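Aclacinomycin oxidoreductase (AknOx) (Streptomyces galilaeus, PDB 2IPI) oxidises the terminal sugar of the anthracycline antibiotics aclacinomycin N and A in two successive oxygen-dependent steps, using a bicovalently bound FAD. Local coordinates at residues Asp175-Val180 against Thr223-Arg228; Leu207-Thr212 against Ala410-Gln415; Ser388-Glu393 against Met424-Met429. One frame throughout, in Å; residues are numbered along the deposited sequence.

Interaction 1: residues Asp175-Val180 against Thr223-Arg228; sequences DHLYAV and TRYWFR
Trp226 stands opposite two residues, Tyr178 and Ala179, and its carbonyl oxygen takes both their N-H groups from one face of the carbonyl plane. Tyr178 N lies 2.8 Å from Trp226 O; Ala179 N is 3.2 Å from the same atom. The return bond, Trp226 N to Ala179 O, measures 2.8 Å. This is a classic beta bulge between antiparallel strands, and at the bulge the CB of Tyr178 points toward 223-228. Its CG is anti to the backbone N (chi1 170°), and the ring settles beside the bent side chain of Arg228, both pointing the same way. Arg228 NH2 sits over one face of the ring, 3.4 Å from Tyr178 CE2, in an off-centre cation-pi contact, the guanidinium plane turned 79° from the ring plane; Trp226 CB lies at the ring's edge, near its plane.

The strands belong to the antiparallel sheet of the PCMH-type FAD-binding domain. On the sheet face carrying Ala179 and Trp226, the small methyl of Ala179 packs against Trp226 CB at 3.8 Å. The other face is bulkier: Leu177 CD1 wedges between two rings, meeting Tyr225 CD2 at the ring edge and Phe227 CE2 obliquely, each at 3.8 Å. Tyr225 OH bonds to Gly155 O. Arg228 N, just past the strand, hydrogen-bonds to His176 O at 3.0 Å, and that oxygen also lies at the edge of the Phe227 ring, near its plane.

Interaction 2: residues Leu207-Thr212 against Ala410-Gln415; sequences LWWAHT and ATATAQ
Trp209 and Ala410 meet through a carbonyl set over an indole: Ala410 O stands 3.0 Å above the ring plane, displaced toward the rim, and is nearest Trp209 CH2. Thr411 CA covers the same ring at 3.7 Å from its plane, again toward the rim. Trp209 CG is anti to the backbone N (chi1 -165°). The indole lies against the 410-412 backbone, which runs across the six-membered ring and on past the pyrrole side.

Apolar contact is slight. Ala412 CB points toward 207-212 and lies 4.0 Å from Trp209 CD1.

Among the polar groups, Thr212 OG1 and Thr411 OG1 are modelled only 2.3 Å apart, too close for the bond to be more than doubtful; Thr212 OG1 also makes a weak hydrogen bond to Ala174 O, so its one proton has two acceptors within reach. Ala412 N is buried here without a hydrogen-bonding partner.

The contact joins helix 205-210 and the loop residue Thr212 just after it to the loop between strands 391-398 and 420-428. Ala210 packs on helix 495-505, while Leu207 touches both that helix and strand 191-197.

Interaction 3: residues Ser388-Glu393 against Met424-Met429; sequences SQVWGE and MSATWM. With AKY (methyl (2S,4R)-2-ethyl-2,5,7-trihydroxy-6,11-dioxo-4-{[2,3,6-trideoxy-4-O-{2,6-dideoxy-4-O-[(2S,6S)-6-methyl-5-oxotetrahydro-2h -pyran-2-yl]-alpha-D-lyxo-hexopyranosyl}-3-(dimethylamino)-D-ribo-hexopyranosyl]oxy}-1,2,3,4,6,11-hexahydrotetracene-1-c arboxylate), chain E.
Glu393 and Ser425 form the close-knit end of this contact, an antiparallel hydrogen-bonded pair with Glu393 N to Ser425 O at 3.1 Å and Ser425 N to Glu393 O at 3.2 Å. The latter bond is nearly straight (168°). Next comes Gly392 with Ala426, a non-hydrogen-bonded pair whose CA atoms are 4.6 Å apart; Gly392 CA also makes a C-H...O contact with Ser425 O.

Toward Trp391 the pairing slackens. Thr427 N reaches Trp391 O only in a weak bond, and before it Val390 CG2 just brushes Ala426 CB; on this side the chain runs out to the exposed Gln389.

These are neighbouring strands of the seven-stranded antiparallel sheet that forms a wall of the substrate pocket, and the face bearing Trp391, Glu393, Ser425 and Thr427 receives the aclacinomycin derivative. One face of the Trp391 indole covers the ligand's fused rings: AKY C15 lies 3.3 Å from its plane, and contacts run from Trp391 CG out to Trp391 CZ3. AKY O4 gives a weak hydrogen bond to Thr427 O. Thr427 is an established binding residue for aclacinomycin Y; its OG1, anti to the carbonyl carbon (chi1 -43°), pairs with the dimethylamino nitrogen AKY N11 at 2.9 Å, a bond in which either atom could be the donor. Ser425 OG, buried without a hydrogen-bonding partner, lies 3.0 Å from AKY C52. Glu393 OE1 comes no nearer than 4.0 Å to that methyl; its other oxygen, Glu393 OE2, bonds to Ser395 OG, and Tyr469 OH also bonds the ligand.

Overall arrangement
Interactions 1 and 2 are neighbours, their centres 12 Å apart: Trp208 NE1 of helix 205-210 probably hydrogen-bonds to Leu177 O, 3.0 Å away, and that helix directly precedes strand 221-227 of interaction 1. Interaction 3 lies across the chain's centre, 36 Å from interaction 1 and 33 Å from interaction 2, centre to centre, in the seven-stranded sheet. Along the chain, interaction 1 closes before interaction 3 opens, whereas the segments of interaction 2 alternate with those of each of the others. The 410-415 part of the loop between the two strands of interaction 3 reaches back to helix 205-210, so the substrate-binding sheet and the FAD-binding part are in contact there.

Interaction 1: residues Asp175-Val180 against Thr223-Arg228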
loop_
_atom_site.group_PDB
_atom_site.type_symbol
_atom_site.label_atom_id
_atom_site.label_comp_id
_atom_site.label_asym_id
_atom_site.label_seq_id
_atom_site.Cartn_x
_atom_site.Cartn_y
_atom_site.Cartn_z
ATOM N N ASP A 175 -9.329 -0.118 -8.953
ATOM C CA ASP A 175 -10.593 0.332 -9.494
ATOM C C ASP A 175 -10.489 0.859 -10.919
ATOM O O ASP A 175 -11.483 1.356 -11.467
ATOM C CB ASP A 175 -11.182 1.429 -8.571
ATOM C CG ASP A 175 -11.800 0.751 -7.353
ATOM O OD1 ASP A 175 -12.148 -0.436 -7.540
ATOM O OD2 ASP A 175 -11.939 1.353 -6.266
ATOM N N HIS A 176 -9.280 0.777 -11.483
ATOM C CA HIS A 176 -8.965 1.249 -12.830
ATOM C C HIS A 176 -8.117 0.221 -13.556
ATOM O O HIS A 176 -7.454 0.459 -14.563
ATOM C CB HIS A 176 -8.280 2.626 -12.772
ATOM C CG HIS A 176 -9.190 3.634 -12.116
ATOM N ND1 HIS A 176 -10.074 4.427 -12.813
ATOM C CD2 HIS A 176 -9.361 3.953 -10.803
ATOM C CE1 HIS A 176 -10.735 5.197 -11.965
ATOM N NE2 HIS A 176 -10.323 4.923 -10.726
ATOM N N LEU A 177 -8.123 -1.003 -13.031
ATOM C CA LEU A 177 -7.440 -2.127 -13.639
ATOM C C LEU A 177 -8.318 -2.812 -14.691
ATOM O O LEU A 177 -9.365 -3.372 -14.334
ATOM C CB LEU A 177 -7.129 -3.191 -12.591
ATOM C CG LEU A 177 -6.091 -4.253 -12.874
ATOM C CD1 LEU A 177 -4.744 -3.680 -13.285
ATOM C CD2 LEU A 177 -5.895 -5.099 -11.613
ATOM N N TYR A 178 -7.897 -2.755 -15.943
ATOM C CA TYR A 178 -8.591 -3.444 -17.021
ATOM C C TYR A 178 -8.034 -4.855 -17.209
ATOM O O TYR A 178 -8.805 -5.806 -17.339
ATOM C CB TYR A 178 -8.482 -2.671 -18.341
ATOM C CG TYR A 178 -8.971 -3.467 -19.538
ATOM C CD1 TYR A 178 -8.080 -3.912 -20.505
ATOM C CD2 TYR A 178 -10.324 -3.764 -19.688
ATOM C CE1 TYR A 178 -8.531 -4.645 -21.594
ATOM C CE2 TYR A 178 -10.784 -4.496 -20.772
ATOM C CZ TYR A 178 -9.876 -4.926 -21.711
ATOM O OH TYR A 178 -10.323 -5.652 -22.796
ATOM N N ALA A 179 -6.707 -5.013 -17.233
ATOM C CA ALA A 179 -6.186 -6.342 -17.567
ATOM C C ALA A 179 -4.799 -6.590 -17.000
ATOM O O ALA A 179 -4.061 -5.653 -16.683
ATOM C CB ALA A 179 -6.146 -6.513 -19.082
ATOM N N VAL A 180 -4.440 -7.870 -16.907
ATOM C CA VAL A 180 -3.100 -8.197 -16.431
ATOM C C VAL A 180 -2.493 -9.341 -17.232
ATOM O O VAL A 180 -3.181 -10.320 -17.528
ATOM C CB VAL A 180 -3.169 -8.528 -14.919
ATOM C CG1 VAL A 180 -4.005 -9.779 -14.702
ATOM C CG2 VAL A 180 -1.792 -8.676 -14.313
ATOM N N THR A 223 3.690 -9.341 -15.695
ATOM C CA THR A 223 4.679 -8.865 -16.649
ATOM C C THR A 223 4.235 -7.537 -17.276
ATOM O O THR A 223 5.045 -6.863 -17.919
ATOM C CB THR A 223 4.911 -9.910 -17.753
ATOM O OG1 THR A 223 5.702 -9.374 -18.821
ATOM C CG2 THR A 223 3.580 -10.291 -18.384
ATOM N N ARG A 224 2.984 -7.188 -17.059
ATOM C CA ARG A 224 2.373 -5.981 -17.592
ATOM C C ARG A 224 0.949 -5.772 -17.086
ATOM O O ARG A 224 0.136 -6.697 -17.042
ATOM C CB ARG A 224 2.323 -6.007 -19.132
ATOM C CG ARG A 224 1.735 -4.714 -19.686
ATOM C CD ARG A 224 1.789 -4.689 -21.200
ATOM N NE ARG A 224 3.161 -4.713 -21.667
ATOM C CZ ARG A 224 3.722 -5.384 -22.649
ATOM N NH1 ARG A 224 2.999 -6.201 -23.397
ATOM N NH2 ARG A 224 5.022 -5.222 -22.880
ATOM N N TYR A 225 0.615 -4.545 -16.706
ATOM C CA TYR A 225 -0.701 -4.183 -16.237
ATOM C C TYR A 225 -1.381 -3.240 -17.236
ATOM O O TYR A 225 -0.602 -2.482 -17.820
ATOM C CB TYR A 225 -0.643 -3.421 -14.907
ATOM C CG TYR A 225 -0.197 -4.116 -13.661
ATOM C CD1 TYR A 225 1.130 -4.156 -13.257
ATOM C CD2 TYR A 225 -1.149 -4.747 -12.856
ATOM C CE1 TYR A 225 1.509 -4.808 -12.099
ATOM C CE2 TYR A 225 -0.764 -5.401 -11.698
ATOM C CZ TYR A 225 0.554 -5.428 -11.323
ATOM O OH TYR A 225 0.914 -6.077 -10.154
ATOM N N TRP A 226 -2.680 -3.299 -17.352
ATOM C CA TRP A 226 -3.494 -2.460 -18.221
ATOM C C TRP A 226 -4.499 -1.633 -17.445
ATOM O O TRP A 226 -5.245 -2.186 -16.642
ATOM C CB TRP A 226 -4.173 -3.266 -19.350
ATOM C CG TRP A 226 -3.187 -3.849 -20.335
ATOM C CD1 TRP A 226 -2.567 -5.061 -20.175
ATOM C CD2 TRP A 226 -2.702 -3.334 -21.584
ATOM N NE1 TRP A 226 -1.732 -5.307 -21.234
ATOM C CE2 TRP A 226 -1.789 -4.261 -22.119
ATOM C CE3 TRP A 226 -2.924 -2.162 -22.306
ATOM C CZ2 TRP A 226 -1.118 -4.078 -23.325
ATOM C CZ3 TRP A 226 -2.261 -1.973 -23.508
ATOM C CH2 TRP A 226 -1.357 -2.920 -24.021
ATOM N N PHE A 227 -4.505 -0.317 -17.673
ATOM C CA PHE A 227 -5.455 0.551 -16.986
ATOM C C PHE A 227 -6.417 1.290 -17.911
ATOM O O PHE A 227 -6.020 1.810 -18.943
ATOM C CB PHE A 227 -4.710 1.630 -16.153
ATOM C CG PHE A 227 -3.950 0.939 -15.026
ATOM C CD1 PHE A 227 -2.620 0.606 -15.191
ATOM C CD2 PHE A 227 -4.614 0.629 -13.846
ATOM C CE1 PHE A 227 -1.926 -0.073 -14.195
ATOM C CE2 PHE A 227 -3.916 -0.041 -12.849
ATOM C CZ PHE A 227 -2.592 -0.379 -13.020
ATOM N N ARG A 228 -7.662 1.333 -17.458
ATOM C CA ARG A 228 -8.741 2.089 -18.039
ATOM C C ARG A 228 -9.875 2.201 -17.031
ATOM O O ARG A 228 -10.284 1.184 -16.459
ATOM C CB ARG A 228 -9.239 1.405 -19.314
ATOM C CG ARG A 228 -9.868 2.336 -20.332
ATOM C CD ARG A 228 -11.327 1.997 -20.556
ATOM N NE ARG A 228 -11.481 0.810 -21.392
ATOM C CZ ARG A 228 -11.581 -0.443 -20.982
ATOM N NH1 ARG A 228 -11.542 -0.734 -19.680
ATOM N NH2 ARG A 228 -11.723 -1.433 -21.860
#

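Interaction 2: residues Leu207-Thr212 against Ala410-Gln415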
loop_
_atom_site.group_PDB
_atom_site.type_symbol
_atom_site.label_atom_id
_atom_site.label_comp_id
_atom_site.label_asym_id
_atom_site.label_seq_id
_atom_site.Cartn_x
_atom_site.Cartn_y
_atom_site.Cartn_z
ATOM N N LEU A 207 -8.844 -14.700 -12.591
ATOM C CA LEU A 207 -7.426 -14.372 -12.431
ATOM C C LEU A 207 -7.273 -12.845 -12.381
ATOM O O LEU A 207 -6.493 -12.348 -11.560
ATOM C CB LEU A 207 -6.589 -14.973 -13.544
ATOM C CG LEU A 207 -5.183 -15.490 -13.265
ATOM C CD1 LEU A 207 -4.305 -15.318 -14.495
ATOM C CD2 LEU A 207 -4.548 -14.822 -12.062
ATOM N N TRP A 208 -8.008 -12.104 -13.210
ATOM C CA TRP A 208 -7.922 -10.640 -13.186
ATOM C C TRP A 208 -8.337 -10.104 -11.814
ATOM O O TRP A 208 -7.718 -9.238 -11.207
ATOM C CB TRP A 208 -8.805 -9.969 -14.250
ATOM C CG TRP A 208 -9.147 -8.541 -13.926
ATOM C CD1 TRP A 208 -8.326 -7.460 -14.164
ATOM C CD2 TRP A 208 -10.341 -8.019 -13.331
ATOM N NE1 TRP A 208 -8.951 -6.307 -13.747
ATOM C CE2 TRP A 208 -10.190 -6.628 -13.225
ATOM C CE3 TRP A 208 -11.516 -8.626 -12.866
ATOM C CZ2 TRP A 208 -11.197 -5.837 -12.674
ATOM C CZ3 TRP A 208 -12.512 -7.847 -12.327
ATOM C CH2 TRP A 208 -12.349 -6.445 -12.233
ATOM N N TRP A 209 -9.482 -10.611 -11.385
ATOM C CA TRP A 209 -10.058 -10.355 -10.084
ATOM C C TRP A 209 -9.051 -10.541 -8.961
ATOM O O TRP A 209 -8.908 -9.702 -8.074
ATOM C CB TRP A 209 -11.186 -11.356 -9.845
ATOM C CG TRP A 209 -12.076 -10.972 -8.714
ATOM C CD1 TRP A 209 -11.898 -11.007 -7.369
ATOM C CD2 TRP A 209 -13.394 -10.454 -8.946
ATOM N NE1 TRP A 209 -13.018 -10.543 -6.714
ATOM C CE2 TRP A 209 -13.938 -10.209 -7.674
ATOM C CE3 TRP A 209 -14.152 -10.188 -10.091
ATOM C CZ2 TRP A 209 -15.211 -9.707 -7.597
ATOM C CZ3 TRP A 209 -15.434 -9.679 -9.938
ATOM C CH2 TRP A 209 -15.982 -9.429 -8.685
ATOM N N ALA A 210 -8.331 -11.666 -9.008
ATOM C CA ALA A 210 -7.336 -11.984 -7.993
ATOM C C ALA A 210 -6.284 -10.886 -7.879
ATOM O O ALA A 210 -5.678 -10.670 -6.831
ATOM C CB ALA A 210 -6.682 -13.326 -8.303
ATOM N N HIS A 211 -6.075 -10.174 -9.002
ATOM C CA HIS A 211 -5.017 -9.184 -9.034
ATOM C C HIS A 211 -5.513 -7.815 -8.577
ATOM O O HIS A 211 -4.712 -6.889 -8.572
ATOM C CB HIS A 211 -4.378 -9.148 -10.432
ATOM C CG HIS A 211 -3.378 -10.290 -10.553
ATOM N ND1 HIS A 211 -3.749 -11.569 -10.934
ATOM C CD2 HIS A 211 -2.047 -10.319 -10.350
ATOM C CE1 HIS A 211 -2.676 -12.343 -10.946
ATOM N NE2 HIS A 211 -1.617 -11.613 -10.597
ATOM N N THR A 212 -6.787 -7.714 -8.194
ATOM C CA THR A 212 -7.288 -6.409 -7.748
ATOM C C THR A 212 -7.285 -6.289 -6.221
ATOM O O THR A 212 -8.148 -5.630 -5.633
ATOM C CB THR A 212 -8.687 -6.120 -8.319
ATOM O OG1 THR A 212 -9.127 -4.812 -7.914
ATOM C CG2 THR A 212 -9.746 -7.064 -7.781
ATOM N N ALA A 410 -16.900 -6.817 -5.208
ATOM C CA ALA A 410 -16.772 -6.484 -6.618
ATOM C C ALA A 410 -15.320 -6.493 -7.063
ATOM O O ALA A 410 -15.052 -6.578 -8.266
ATOM C CB ALA A 410 -17.390 -5.124 -6.914
ATOM N N THR A 411 -14.408 -6.484 -6.108
ATOM C CA THR A 411 -12.960 -6.558 -6.300
ATOM C C THR A 411 -12.352 -7.474 -5.253
ATOM O O THR A 411 -13.151 -7.962 -4.445
ATOM C CB THR A 411 -12.450 -5.106 -6.204
ATOM O OG1 THR A 411 -11.213 -4.876 -6.857
ATOM C CG2 THR A 411 -12.247 -4.800 -4.742
ATOM N N ALA A 412 -11.060 -7.734 -5.185
ATOM C CA ALA A 412 -10.405 -8.499 -4.141
ATOM C C ALA A 412 -9.806 -7.566 -3.083
ATOM O O ALA A 412 -8.943 -7.952 -2.299
ATOM C CB ALA A 412 -9.324 -9.443 -4.664
ATOM N N THR A 413 -10.264 -6.324 -3.119
ATOM C CA THR A 413 -10.127 -5.379 -2.023
ATOM C C THR A 413 -11.506 -5.208 -1.369
ATOM O O THR A 413 -12.374 -4.493 -1.887
ATOM C CB THR A 413 -9.603 -3.988 -2.397
ATOM O OG1 THR A 413 -10.588 -3.253 -3.113
ATOM C CG2 THR A 413 -8.407 -4.118 -3.307
ATOM N N ALA A 414 -11.638 -5.918 -0.255
ATOM C CA ALA A 414 -12.927 -6.028 0.411
ATOM C C ALA A 414 -13.291 -4.788 1.211
ATOM O O ALA A 414 -14.455 -4.396 1.270
ATOM C CB ALA A 414 -12.923 -7.244 1.333
ATOM N N GLN A 415 -12.305 -4.167 1.834
ATOM C CA GLN A 415 -12.591 -3.090 2.783
ATOM C C GLN A 415 -13.224 -1.890 2.106
ATOM O O GLN A 415 -12.556 -0.957 1.692
ATOM C CB GLN A 415 -11.289 -2.710 3.495
ATOM C CG GLN A 415 -10.804 -3.783 4.457
ATOM C CD GLN A 415 -9.852 -4.784 3.836
ATOM O OE1 GLN A 415 -9.367 -5.706 4.511
ATOM N NE2 GLN A 415 -9.548 -4.626 2.546
#

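Interaction 3: residues Ser388-Glu393 against Met424-Met429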
loop_
_atom_site.group_PDB
_atom_site.type_symbol
_atom_site.label_atom_id
_atom_site.label_comp_id
_atom_site.label_asym_id
_atom_site.label_seq_id
_atom_site.Cartn_x
_atom_site.Cartn_y
_atom_site.Cartn_z
ATOM N N SER A 388 10.125 6.577 25.525
ATOM C CA SER A 388 10.486 5.288 24.968
ATOM C C SER A 388 11.954 5.291 24.597
ATOM O O SER A 388 12.645 6.322 24.665
ATOM C CB SER A 388 9.626 5.020 23.723
ATOM O OG SER A 388 10.459 4.763 22.593
ATOM N N GLN A 389 12.535 4.169 24.159
ATOM C CA GLN A 389 13.902 4.440 23.659
ATOM C C GLN A 389 13.914 4.343 22.143
ATOM O O GLN A 389 14.962 4.258 21.514
ATOM C CB GLN A 389 14.939 3.546 24.334
ATOM C CG GLN A 389 16.300 4.203 24.476
ATOM C CD GLN A 389 16.491 4.943 25.794
ATOM O OE1 GLN A 389 15.962 4.539 26.831
ATOM N NE2 GLN A 389 17.234 6.042 25.744
ATOM N N VAL A 390 12.715 4.374 21.545
ATOM C CA VAL A 390 12.574 4.139 20.115
ATOM C C VAL A 390 11.702 5.167 19.390
ATOM O O VAL A 390 10.816 5.795 19.968
ATOM C CB VAL A 390 11.950 2.757 19.818
ATOM C CG1 VAL A 390 12.027 1.797 20.992
ATOM C CG2 VAL A 390 10.496 2.937 19.391
ATOM N N TRP A 391 11.973 5.298 18.097
ATOM C CA TRP A 391 11.322 6.186 17.152
ATOM C C TRP A 391 10.002 5.627 16.631
ATOM O O TRP A 391 9.972 5.068 15.529
ATOM C CB TRP A 391 12.250 6.441 15.957
ATOM C CG TRP A 391 12.464 7.891 15.667
ATOM C CD1 TRP A 391 12.007 8.601 14.599
ATOM C CD2 TRP A 391 13.209 8.811 16.479
ATOM N NE1 TRP A 391 12.422 9.912 14.696
ATOM C CE2 TRP A 391 13.161 10.064 15.843
ATOM C CE3 TRP A 391 13.906 8.691 17.681
ATOM C CZ2 TRP A 391 13.783 11.197 16.365
ATOM C CZ3 TRP A 391 14.522 9.820 18.197
ATOM C CH2 TRP A 391 14.457 11.053 17.539
ATOM N N GLY A 392 8.926 5.759 17.400
ATOM C CA GLY A 392 7.611 5.270 17.084
ATOM C C GLY A 392 6.650 6.323 16.586
ATOM O O GLY A 392 6.721 7.533 16.843
ATOM N N GLU A 393 5.656 5.885 15.799
ATOM C CA GLU A 393 4.633 6.843 15.388
ATOM C C GLU A 393 3.394 6.130 14.845
ATOM O O GLU A 393 3.462 4.992 14.392
ATOM C CB GLU A 393 5.163 7.836 14.359
ATOM C CG GLU A 393 5.756 7.264 13.076
ATOM C CD GLU A 393 4.874 7.653 11.893
ATOM O OE1 GLU A 393 5.370 8.095 10.835
ATOM O OE2 GLU A 393 3.649 7.493 12.091
ATOM N N MET A 424 1.073 1.829 11.793
ATOM C CA MET A 424 1.982 2.124 12.912
ATOM C C MET A 424 3.339 1.463 12.711
ATOM O O MET A 424 3.430 0.338 12.219
ATOM C CB MET A 424 1.415 1.652 14.243
ATOM C CG MET A 424 -0.067 1.938 14.418
ATOM S SD MET A 424 -0.590 1.369 16.051
ATOM C CE MET A 424 -2.233 2.064 16.100
ATOM N N SER A 425 4.381 2.192 13.114
ATOM C CA SER A 425 5.736 1.739 12.897
ATOM C C SER A 425 6.719 2.178 13.984
ATOM O O SER A 425 6.415 3.067 14.772
ATOM C CB SER A 425 6.259 2.274 11.551
ATOM O OG SER A 425 6.473 3.678 11.631
ATOM N N ALA A 426 7.848 1.507 13.938
ATOM C CA ALA A 426 9.117 1.758 14.577
ATOM C C ALA A 426 10.182 1.685 13.479
ATOM O O ALA A 426 10.123 0.796 12.623
ATOM C CB ALA A 426 9.462 0.768 15.674
ATOM N N THR A 427 11.085 2.625 13.540
ATOM C CA THR A 427 12.145 2.834 12.572
ATOM C C THR A 427 13.455 3.061 13.313
ATOM O O THR A 427 13.421 3.840 14.274
ATOM C CB THR A 427 11.846 4.053 11.674
ATOM O OG1 THR A 427 10.467 4.007 11.289
ATOM C CG2 THR A 427 12.717 4.000 10.434
ATOM N N TRP A 428 14.511 2.388 12.887
ATOM C CA TRP A 428 15.797 2.488 13.578
ATOM C C TRP A 428 16.983 2.152 12.685
ATOM O O TRP A 428 16.855 1.783 11.530
ATOM C CB TRP A 428 15.842 1.611 14.819
ATOM C CG TRP A 428 15.811 0.134 14.729
ATOM C CD1 TRP A 428 16.887 -0.709 14.878
ATOM C CD2 TRP A 428 14.678 -0.715 14.480
ATOM N NE1 TRP A 428 16.489 -2.015 14.738
ATOM C CE2 TRP A 428 15.145 -2.052 14.493
ATOM C CE3 TRP A 428 13.320 -0.503 14.247
ATOM C CZ2 TRP A 428 14.298 -3.143 14.282
ATOM C CZ3 TRP A 428 12.487 -1.585 14.040
ATOM C CH2 TRP A 428 12.976 -2.892 14.059
ATOM N N MET A 429 18.171 2.294 13.273
ATOM C CA MET A 429 19.377 2.013 12.509
ATOM C C MET A 429 20.118 0.789 13.016
ATOM O O MET A 429 20.673 -0.009 12.262
ATOM C CB MET A 429 20.350 3.204 12.558
ATOM C CG MET A 429 21.470 3.021 11.547
ATOM S SD MET A 429 22.452 4.503 11.253
ATOM C CE MET A 429 21.191 5.731 10.937
HETATM O O15 AKY E . 0.272 4.000 3.285
HETATM C C42 AKY E . 1.445 4.387 3.438
HETATM C C40 AKY E . 1.718 5.899 3.244
HETATM C C38 AKY E . 3.094 6.331 3.548
HETATM C C39 AKY E . 2.584 3.526 4.122
HETATM C C41 AKY E . 2.627 2.641 5.129
HETATM O O14 AKY E . 3.894 3.994 3.897
HETATM C C37 AKY E . 4.027 5.375 4.205
HETATM O O13 AKY E . 5.340 5.848 4.047
HETATM C C35 AKY E . 6.180 5.692 5.152
HETATM C C34 AKY E . 6.453 7.011 5.882
HETATM C C36 AKY E . 5.357 7.925 5.793
HETATM O O11 AKY E . 7.747 7.711 5.469
HETATM C C33 AKY E . 7.445 4.930 4.800
HETATM O O12 AKY E . 7.273 3.580 4.125
HETATM C C32 AKY E . 8.466 5.732 4.284
HETATM C C31 AKY E . 8.869 6.719 5.202
HETATM O O7 AKY E . 12.440 9.280 9.985
HETATM C C7 AKY E . 13.833 9.439 9.713
HETATM C C8 AKY E . 14.030 10.582 8.795
HETATM C C9 AKY E . 14.002 11.880 9.560
HETATM O O9 AKY E . 12.858 11.848 10.341
HETATM C C13 AKY E . 14.059 13.005 8.591
HETATM C C14 AKY E . 12.794 12.845 7.745
HETATM C C20 AKY E . 14.487 9.670 11.037
HETATM C C19 AKY E . 15.089 10.871 11.420
HETATM C C10 AKY E . 15.240 11.944 10.369
HETATM C C11 AKY E . 15.728 10.984 12.655
HETATM C C18 AKY E . 15.789 9.894 13.522
HETATM C C17 AKY E . 15.196 8.680 13.152
HETATM C C6 AKY E . 14.549 8.596 11.925
HETATM O O6 AKY E . 13.972 7.439 11.536
HETATM C C12 AKY E . 16.490 10.012 14.744
HETATM O O3 AKY E . 17.016 11.089 15.099
HETATM C C15 AKY E . 16.605 8.876 15.583
HETATM C C1 AKY E . 17.354 8.972 16.754
HETATM C C2 AKY E . 17.545 7.873 17.593
HETATM C C3 AKY E . 16.950 6.664 17.235
HETATM C C16 AKY E . 16.013 7.649 15.211
HETATM C C5 AKY E . 15.305 7.548 13.994
HETATM O O5 AKY E . 14.793 6.498 13.556
HETATM C C4 AKY E . 16.198 6.553 16.068
HETATM O O4 AKY E . 15.661 5.340 15.776
HETATM O O18 AKY E . 9.391 6.243 6.453
HETATM C C45 AKY E . 11.912 8.099 9.364
HETATM C C43 AKY E . 16.467 11.576 9.538
HETATM O O16 AKY E . 16.771 10.398 9.322
HETATM O O17 AKY E . 17.279 12.548 9.030
HETATM C C44 AKY E . 18.590 12.345 9.574
HETATM O O19 AKY E . 12.199 8.014 7.990
HETATM C C47 AKY E . 9.717 7.021 8.725
HETATM N N11 AKY E . 9.393 5.667 9.210
HETATM C C52 AKY E . 8.086 5.390 9.697
HETATM C C51 AKY E . 10.042 4.561 8.590
HETATM C C46 AKY E . 10.406 8.060 9.601
HETATM C C48 AKY E . 10.011 7.273 7.246
HETATM C C49 AKY E . 11.509 7.238 6.995
HETATM C C50 AKY E . 12.166 6.001 6.369
#